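Local coordinates for choline binding protein PCPA (Streptococcus pneumoniae, PDB 4CP6) that probably attaches to choline of the pneumococcal cell wall, displays a leucine-rich repeat domain on the surface and is a pneumococcal vaccine antigen, at residues A[108-113]-A[135-140]; A[156-161]-A[181-186]. One frame throughout, in Å; residues are numbered along the deposited sequence.

Both contacts join successive coils of the leucine-rich repeat region at the bends that lead out of its short parallel strands. From the N terminus, 108-113 follows strand 106-107, while residues 135-140 come after strand 130-131; interaction 1 thus closes a loop of about one coil that contains strands 119-122 and 130-131. Only after it has closed does interaction 2 open at 156-161, to close at 181-186 around strands 166-169 and 177-178. The two loops lie in series, neither nesting nor crossing. The contact centres are about 10 Å apart, and they touch where 135-140 meets 156-161: A157 pairs with F136 through the backbone, S139 OG with S161 OG, and F138 stacks on F160.

Interaction 1: residues A[108-113]-A[135-140]; sequences QKKGFH and AFDFSE
The carboxylate of D137 is gripped at both oxygens. OD1 accepts H113 ND1 at 2.7 Å with an N-H...O angle of 154°; the imidazole N-H reaches it from above the carboxylate plane and slightly tilted from its own ring. OD2 accepts a hydrogen bond from water 1 at 2.7 Å and also forms a salt bridge with R134. The same water accepts K110 NZ at 2.9 Å, so the lysine reaches the acid through a bridge. H113 CG lies anti to its backbone N (chi1 162°), on the side of D137, and ND1 reaches OD1 from there. H113 CE1 comes to 3.8 Å from F138 CD2, the two rings meeting rim to rim, while Y84 stacks on the histidine. Deeper in, F112 N gives a short hydrogen bond to A135 O at 2.7 Å, in the plane of the carbonyl but well bent at the hydrogen. Beyond it F112 and F136 lie side by side and point the same way. Their planes are 11° apart, yet the rings are slid so far that they barely overlap, and the closest approach is F112 CG to F136 CE1 at 3.5 Å. F158 flanks F136 on its other side, continuing a row of phenylalanines in the core of these coils, packed against I107 and I120. The coils are thus joined by an apolar row inside and a polar cluster outside. With R134 and the water-bridged K110 nearby, D137 probably stays ionised, and its negative charge would favour a protonated imidazole at H113.

Interaction 2: residues A[156-161]-A[181-186]; sequences SAFSFS and EAFANL
E181 opens the contact through water 2, which donates to E181 OE1 at 2.7 Å and sits equally close to S156 OG. E181 O meets S156 CA in a nearly straight CA-H...O contact. A182 O next accepts F158 N at 3.0 Å, in the carbonyl plane. F183 then lies beside F158, both rings pointing into the core, and F158 CD2 approaches the edge of the F183 ring at CE1. A184 O accepts F160 N at 3.0 Å with an angle at the hydrogen of 161°, and also touches S159 CA. N185 has the largest share of the contact. Its ND2 donates to S159 OG at 3.0 Å, close to the amide plane; that hydroxyl is brought across because OG stands anti to the backbone N (chi1 -179°). The amide lies over the CD2-CE2 side of the F160 ring, the planes 7° apart, with N185 CG 3.4 Å from F160 CE2, and N185 CB makes a CH-pi contact over the same face. F138 stacks on the opposite face, so F160 is sandwiched between the coils before and after its own. L186 ends the segment with CD2 3.4 Å from F158 O. That oxygen already receives S161 N and, at 2.9 Å, S161 OG, both from the same face of its plane, while S161 OG also bonds S139 OG. The asparagine does two jobs in this buried seam between repeat coils: its N-H ties down a serine hydroxyl, and its amide stacks over one side of an aromatic ring, which together would fix its rotation.

Interaction 1: residues A[108-113]-A[135-140]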
ATOM      1  N   GLN A 108       9.510   0.250 -19.267  1.00 11.14           N
ATOM      2  CA  GLN A 108      10.285  -0.658 -18.429  1.00 11.19           C
ATOM      3  C   GLN A 108      10.394  -0.147 -16.989  1.00 11.71           C
ATOM      4  O   GLN A 108      10.071   1.012 -16.690  1.00 11.88           O
ATOM      5  CB  GLN A 108      11.684  -0.862 -19.025  1.00 12.92           C
ATOM      6  CG  GLN A 108      11.643  -1.646 -20.339  1.00 13.20           C
ATOM      7  CD  GLN A 108      12.974  -1.711 -21.047  1.00 16.75           C
ATOM      8  OE1 GLN A 108      13.047  -1.944 -22.289  1.00 17.31           O
ATOM      9  NE2 GLN A 108      14.042  -1.499 -20.306  1.00 12.12           N
ATOM     10  N   LYS A 109      10.887  -1.015 -16.093  1.00 11.18           N
ATOM     11  CA  LYS A 109      11.000  -0.650 -14.677  1.00 11.57           C
ATOM     12  C   LYS A 109      11.791   0.634 -14.507  1.00 11.20           C
ATOM     13  O   LYS A 109      12.816   0.826 -15.180  1.00 10.97           O
ATOM     14  CB  LYS A 109      11.635  -1.770 -13.827  1.00 14.71           C
ATOM     15  CG  LYS A 109      12.966  -2.274 -14.323  1.00 19.72           C
ATOM     16  CD  LYS A 109      13.428  -3.482 -13.509  1.00 27.12           C
ATOM     17  CE  LYS A 109      14.843  -3.818 -13.899  1.00 31.05           C
ATOM     18  NZ  LYS A 109      15.469  -4.769 -12.942  1.00 39.68           N
ATOM     19  N   LYS A 110      11.301   1.540 -13.660  1.00 10.70           N
ATOM     20  CA  LYS A 110      11.995   2.805 -13.387  1.00 10.42           C
ATOM     21  C   LYS A 110      12.224   3.643 -14.645  1.00 12.82           C
ATOM     22  O   LYS A 110      13.116   4.505 -14.651  1.00 12.00           O
ATOM     23  CB  LYS A 110      13.312   2.530 -12.629  1.00 12.75           C
ATOM     24  CG  LYS A 110      13.019   2.040 -11.209  1.00 13.88           C
ATOM     25  CD  LYS A 110      14.225   1.953 -10.335  1.00 21.66           C
ATOM     26  CE  LYS A 110      13.731   1.725  -8.926  1.00 16.98           C
ATOM     27  NZ  LYS A 110      14.868   1.792  -7.954  1.00 31.59           N
ATOM     28  N   GLY A 111      11.375   3.485 -15.673  1.00 11.07           N
ATOM     29  CA  GLY A 111      11.565   4.297 -16.884  1.00 11.76           C
ATOM     30  C   GLY A 111      11.475   5.788 -16.624  1.00 12.66           C
ATOM     31  O   GLY A 111      12.132   6.570 -17.324  1.00 12.47           O
ATOM     32  N   PHE A 112      10.670   6.217 -15.628  1.00 10.95           N
ATOM     33  CA  PHE A 112      10.461   7.621 -15.275  1.00 10.54           C
ATOM     34  C   PHE A 112      10.664   7.820 -13.775  1.00 12.22           C
ATOM     35  O   PHE A 112      10.038   8.693 -13.169  1.00 11.83           O
ATOM     36  CB  PHE A 112       9.054   8.084 -15.691  1.00 11.34           C
ATOM     37  CG  PHE A 112       8.799   8.105 -17.181  1.00 11.57           C
ATOM     38  CD1 PHE A 112       8.422   6.951 -17.859  1.00 12.61           C
ATOM     39  CD2 PHE A 112       8.882   9.293 -17.897  1.00 12.70           C
ATOM     40  CE1 PHE A 112       8.118   6.987 -19.223  1.00 13.84           C
ATOM     41  CE2 PHE A 112       8.625   9.322 -19.259  1.00 14.11           C
ATOM     42  CZ  PHE A 112       8.253   8.174 -19.921  1.00 12.06           C
ATOM     43  N   HIS A 113      11.585   7.039 -13.155  1.00 11.48           N
ATOM     44  CA  HIS A 113      11.803   7.182 -11.725  1.00 11.20           C
ATOM     45  C   HIS A 113      12.090   8.658 -11.374  1.00 12.31           C
ATOM     46  O   HIS A 113      12.972   9.260 -12.009  1.00 12.02           O
ATOM     47  CB  HIS A 113      12.974   6.302 -11.236  1.00 11.30           C
ATOM     48  CG  HIS A 113      13.467   6.752  -9.903  1.00 13.34           C
ATOM     49  ND1 HIS A 113      12.903   6.289  -8.741  1.00 14.34           N
ATOM     50  CD2 HIS A 113      14.371   7.717  -9.592  1.00 14.64           C
ATOM     51  CE1 HIS A 113      13.479   6.972  -7.757  1.00 14.72           C
ATOM     52  NE2 HIS A 113      14.384   7.821  -8.232  1.00 14.88           N
ATOM     53  N   ALA A 135       7.795   2.455 -12.392  1.00  9.34           N
ATOM     54  CA  ALA A 135       8.030   3.339 -13.538  1.00 10.21           C
ATOM     55  C   ALA A 135       7.980   4.816 -13.187  1.00 11.70           C
ATOM     56  O   ALA A 135       8.739   5.601 -13.780  1.00 11.23           O
ATOM     57  CB  ALA A 135       7.045   3.035 -14.638  1.00 11.08           C
ATOM     58  N   PHE A 136       7.127   5.207 -12.238  1.00 10.58           N
ATOM     59  CA  PHE A 136       6.951   6.601 -11.852  1.00  9.87           C
ATOM     60  C   PHE A 136       7.105   6.746 -10.352  1.00 12.15           C
ATOM     61  O   PHE A 136       6.528   7.677  -9.778  1.00 13.01           O
ATOM     62  CB  PHE A 136       5.559   7.105 -12.294  1.00 10.32           C
ATOM     63  CG  PHE A 136       5.351   7.133 -13.787  1.00 10.74           C
ATOM     64  CD1 PHE A 136       5.727   8.242 -14.532  1.00 13.59           C
ATOM     65  CD2 PHE A 136       4.828   6.028 -14.461  1.00 13.02           C
ATOM     66  CE1 PHE A 136       5.525   8.281 -15.913  1.00 15.60           C
ATOM     67  CE2 PHE A 136       4.641   6.062 -15.849  1.00 17.04           C
ATOM     68  CZ  PHE A 136       5.016   7.182 -16.560  1.00 15.15           C
ATOM     69  N   ASP A 137       7.931   5.895  -9.696  1.00 10.41           N
ATOM     70  CA  ASP A 137       8.036   6.075  -8.259  1.00 10.99           C
ATOM     71  C   ASP A 137       8.772   7.376  -7.923  1.00 11.04           C
ATOM     72  O   ASP A 137       9.667   7.807  -8.661  1.00 11.47           O
ATOM     73  CB  ASP A 137       8.604   4.855  -7.524  1.00 12.36           C
ATOM     74  CG  ASP A 137      10.058   4.542  -7.766  1.00 14.22           C
ATOM     75  OD1 ASP A 137      10.596   4.967  -8.807  1.00 13.54           O
ATOM     76  OD2 ASP A 137      10.662   3.861  -6.901  1.00 18.35           O
ATOM     77  N   PHE A 138       8.363   8.036  -6.840  1.00 10.99           N
ATOM     78  CA  PHE A 138       8.960   9.301  -6.373  1.00 11.16           C
ATOM     79  C   PHE A 138       8.810  10.413  -7.426  1.00 14.58           C
ATOM     80  O   PHE A 138       9.534  11.414  -7.379  1.00 14.36           O
ATOM     81  CB  PHE A 138      10.442   9.102  -5.964  1.00 11.61           C
ATOM     82  CG  PHE A 138      10.585   8.135  -4.809  1.00 11.48           C
ATOM     83  CD1 PHE A 138      10.436   8.570  -3.492  1.00 12.94           C
ATOM     84  CD2 PHE A 138      10.835   6.784  -5.036  1.00 12.72           C
ATOM     85  CE1 PHE A 138      10.569   7.679  -2.428  1.00 13.51           C
ATOM     86  CE2 PHE A 138      10.992   5.895  -3.963  1.00 14.85           C
ATOM     87  CZ  PHE A 138      10.823   6.340  -2.674  1.00 13.27           C
ATOM     88  N   SER A 139       7.857  10.269  -8.365  1.00 11.89           N
ATOM     89  CA  SER A 139       7.713  11.288  -9.393  1.00 11.21           C
ATOM     90  C   SER A 139       7.008  12.551  -8.870  1.00 14.95           C
ATOM     91  O   SER A 139       6.348  12.535  -7.806  1.00 14.14           O
ATOM     92  CB  SER A 139       6.963  10.747 -10.600  1.00 12.22           C
ATOM     93  OG  SER A 139       5.564  10.787 -10.375  1.00 13.73           O
ATOM     94  N   GLU A 140       7.133  13.640  -9.651  1.00 12.65           N
ATOM     95  CA  GLU A 140       6.449  14.909  -9.360  1.00 12.41           C
ATOM     96  C   GLU A 140       5.185  15.048 -10.221  1.00 14.27           C
ATOM     97  O   GLU A 140       4.618  16.134 -10.335  1.00 14.05           O
ATOM     98  CB  GLU A 140       7.392  16.082  -9.627  1.00 13.60           C
ATOM     99  CG  GLU A 140       8.658  16.001  -8.791  1.00 18.13           C
ATOM    100  CD  GLU A 140       9.532  17.238  -8.787  1.00 36.30           C
ATOM    101  OE1 GLU A 140       9.051  18.329  -9.169  1.00 39.30           O
ATOM    102  OE2 GLU A 140      10.706  17.111  -8.377  1.00 33.48           O
TER
HETATM  103  O   HOH W   1      13.272   3.654  -6.390  1.00 38.78           O

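Interaction 2: residues A[156-161]-A[181-186]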
ATOM      1  N   SER A 156       4.511  -0.914  -7.207  1.00  9.29           N
ATOM      2  CA  SER A 156       4.957   0.407  -6.773  1.00  8.93           C
ATOM      3  C   SER A 156       5.071   1.389  -7.944  1.00 10.83           C
ATOM      4  O   SER A 156       5.859   2.346  -7.870  1.00 10.43           O
ATOM      5  CB  SER A 156       6.290   0.283  -6.028  1.00  9.97           C
ATOM      6  OG  SER A 156       6.068  -0.426  -4.817  1.00 12.12           O
ATOM      7  N   ALA A 157       4.264   1.193  -9.007  1.00  9.19           N
ATOM      8  CA  ALA A 157       4.433   2.050 -10.191  1.00  8.83           C
ATOM      9  C   ALA A 157       4.325   3.535  -9.943  1.00 10.98           C
ATOM     10  O   ALA A 157       5.076   4.290 -10.566  1.00 11.09           O
ATOM     11  CB  ALA A 157       3.457   1.647 -11.300  1.00 10.78           C
ATOM     12  N   PHE A 158       3.429   3.988  -9.066  1.00  9.78           N
ATOM     13  CA  PHE A 158       3.289   5.425  -8.800  1.00  9.86           C
ATOM     14  C   PHE A 158       3.620   5.756  -7.362  1.00 11.16           C
ATOM     15  O   PHE A 158       3.380   6.878  -6.929  1.00 11.83           O
ATOM     16  CB  PHE A 158       1.852   5.921  -9.137  1.00 10.65           C
ATOM     17  CG  PHE A 158       1.529   5.803 -10.602  1.00 11.45           C
ATOM     18  CD1 PHE A 158       1.900   6.806 -11.493  1.00 11.96           C
ATOM     19  CD2 PHE A 158       0.927   4.655 -11.111  1.00 12.16           C
ATOM     20  CE1 PHE A 158       1.644   6.686 -12.862  1.00 12.99           C
ATOM     21  CE2 PHE A 158       0.680   4.526 -12.489  1.00 13.32           C
ATOM     22  CZ  PHE A 158       1.061   5.539 -13.356  1.00 12.28           C
ATOM     23  N   SER A 159       4.186   4.800  -6.620  1.00 10.09           N
ATOM     24  CA  SER A 159       4.466   4.971  -5.210  1.00 10.83           C
ATOM     25  C   SER A 159       5.266   6.236  -4.967  1.00 12.50           C
ATOM     26  O   SER A 159       6.251   6.508  -5.678  1.00 11.76           O
ATOM     27  CB  SER A 159       5.221   3.760  -4.680  1.00 11.67           C
ATOM     28  OG  SER A 159       5.489   3.884  -3.289  1.00 13.68           O
ATOM     29  N   PHE A 160       4.881   6.988  -3.935  1.00 10.52           N
ATOM     30  CA  PHE A 160       5.593   8.195  -3.507  1.00 10.53           C
ATOM     31  C   PHE A 160       5.492   9.345  -4.513  1.00 12.86           C
ATOM     32  O   PHE A 160       6.305  10.282  -4.457  1.00 13.40           O
ATOM     33  CB  PHE A 160       7.048   7.878  -3.118  1.00 11.89           C
ATOM     34  CG  PHE A 160       7.281   7.880  -1.631  1.00 14.00           C
ATOM     35  CD1 PHE A 160       7.159   9.052  -0.894  1.00 17.80           C
ATOM     36  CD2 PHE A 160       7.659   6.722  -0.972  1.00 16.71           C
ATOM     37  CE1 PHE A 160       7.375   9.054   0.495  1.00 19.57           C
ATOM     38  CE2 PHE A 160       7.862   6.720   0.412  1.00 19.50           C
ATOM     39  CZ  PHE A 160       7.748   7.893   1.124  1.00 17.45           C
ATOM     40  N   SER A 161       4.492   9.303  -5.409  1.00 11.62           N
ATOM     41  CA  SER A 161       4.191  10.440  -6.283  1.00 10.88           C
ATOM     42  C   SER A 161       3.312  11.384  -5.439  1.00 13.11           C
ATOM     43  O   SER A 161       2.080  11.355  -5.521  1.00 12.33           O
ATOM     44  CB  SER A 161       3.478   9.986  -7.558  1.00 12.02           C
ATOM     45  OG  SER A 161       4.345   9.203  -8.363  1.00 13.42           O
ATOM     46  N   GLU A 181       1.240  -2.257  -4.040  1.00  9.67           N
ATOM     47  CA  GLU A 181       1.672  -0.898  -3.689  1.00  9.57           C
ATOM     48  C   GLU A 181       1.737   0.069  -4.856  1.00 10.69           C
ATOM     49  O   GLU A 181       2.422   1.096  -4.746  1.00  9.82           O
ATOM     50  CB  GLU A 181       3.026  -0.934  -2.944  1.00 11.21           C
ATOM     51  CG  GLU A 181       2.919  -1.764  -1.666  1.00 11.21           C
ATOM     52  CD  GLU A 181       4.063  -1.705  -0.684  1.00 21.39           C
ATOM     53  OE1 GLU A 181       4.868  -0.758  -0.786  1.00 21.78           O
ATOM     54  OE2 GLU A 181       4.066  -2.512   0.274  1.00 18.84           O
ATOM     55  N   ALA A 182       0.959  -0.168  -5.917  1.00  8.96           N
ATOM     56  CA  ALA A 182       1.046   0.753  -7.070  1.00  8.81           C
ATOM     57  C   ALA A 182       0.670   2.185  -6.723  1.00 10.64           C
ATOM     58  O   ALA A 182       1.184   3.112  -7.359  1.00 10.80           O
ATOM     59  CB  ALA A 182       0.203   0.258  -8.220  1.00 10.80           C
ATOM     60  N   PHE A 183      -0.240   2.356  -5.744  1.00  9.38           N
ATOM     61  CA  PHE A 183      -0.742   3.681  -5.359  1.00  8.98           C
ATOM     62  C   PHE A 183      -0.424   3.967  -3.905  1.00 11.41           C
ATOM     63  O   PHE A 183      -1.235   4.581  -3.192  1.00 11.08           O
ATOM     64  CB  PHE A 183      -2.273   3.743  -5.608  1.00 10.24           C
ATOM     65  CG  PHE A 183      -2.701   3.399  -7.018  1.00 11.49           C
ATOM     66  CD1 PHE A 183      -2.068   3.972  -8.117  1.00 14.36           C
ATOM     67  CD2 PHE A 183      -3.746   2.507  -7.247  1.00 12.33           C
ATOM     68  CE1 PHE A 183      -2.438   3.610  -9.426  1.00 13.79           C
ATOM     69  CE2 PHE A 183      -4.147   2.194  -8.555  1.00 14.43           C
ATOM     70  CZ  PHE A 183      -3.479   2.731  -9.626  1.00 12.12           C
ATOM     71  N   ALA A 184       0.775   3.536  -3.476  1.00  9.09           N
ATOM     72  CA  ALA A 184       1.226   3.696  -2.100  1.00  9.30           C
ATOM     73  C   ALA A 184       1.931   5.045  -1.893  1.00 10.69           C
ATOM     74  O   ALA A 184       2.433   5.666  -2.846  1.00 10.56           O
ATOM     75  CB  ALA A 184       2.191   2.564  -1.773  1.00 11.06           C
ATOM     76  N   ASN A 185       1.969   5.502  -0.629  1.00  9.41           N
ATOM     77  CA  ASN A 185       2.700   6.726  -0.240  1.00  9.46           C
ATOM     78  C   ASN A 185       2.256   7.965  -0.980  1.00 11.24           C
ATOM     79  O   ASN A 185       3.101   8.849  -1.271  1.00 12.05           O
ATOM     80  CB  ASN A 185       4.235   6.538  -0.404  1.00 10.74           C
ATOM     81  CG  ASN A 185       4.729   5.345   0.359  1.00 12.32           C
ATOM     82  OD1 ASN A 185       4.823   5.390   1.588  1.00 13.59           O
ATOM     83  ND2 ASN A 185       4.991   4.237  -0.356  1.00 12.29           N
ATOM     84  N   LEU A 186       0.953   8.052  -1.295  1.00 10.43           N
ATOM     85  CA  LEU A 186       0.441   9.233  -1.968  1.00  9.53           C
ATOM     86  C   LEU A 186      -0.107  10.244  -0.977  1.00 11.69           C
ATOM     87  O   LEU A 186      -0.595   9.864   0.082  1.00 12.80           O
ATOM     88  CB  LEU A 186      -0.628   8.885  -2.987  1.00  9.91           C
ATOM     89  CG  LEU A 186      -0.239   7.839  -4.058  1.00 10.08           C
ATOM     90  CD1 LEU A 186      -1.424   7.529  -5.015  1.00 13.00           C
ATOM     91  CD2 LEU A 186       1.009   8.222  -4.847  1.00 12.83           C
TER
HETATM   92  O   HOH W   2       5.935   1.041  -2.554  1.00 20.29           O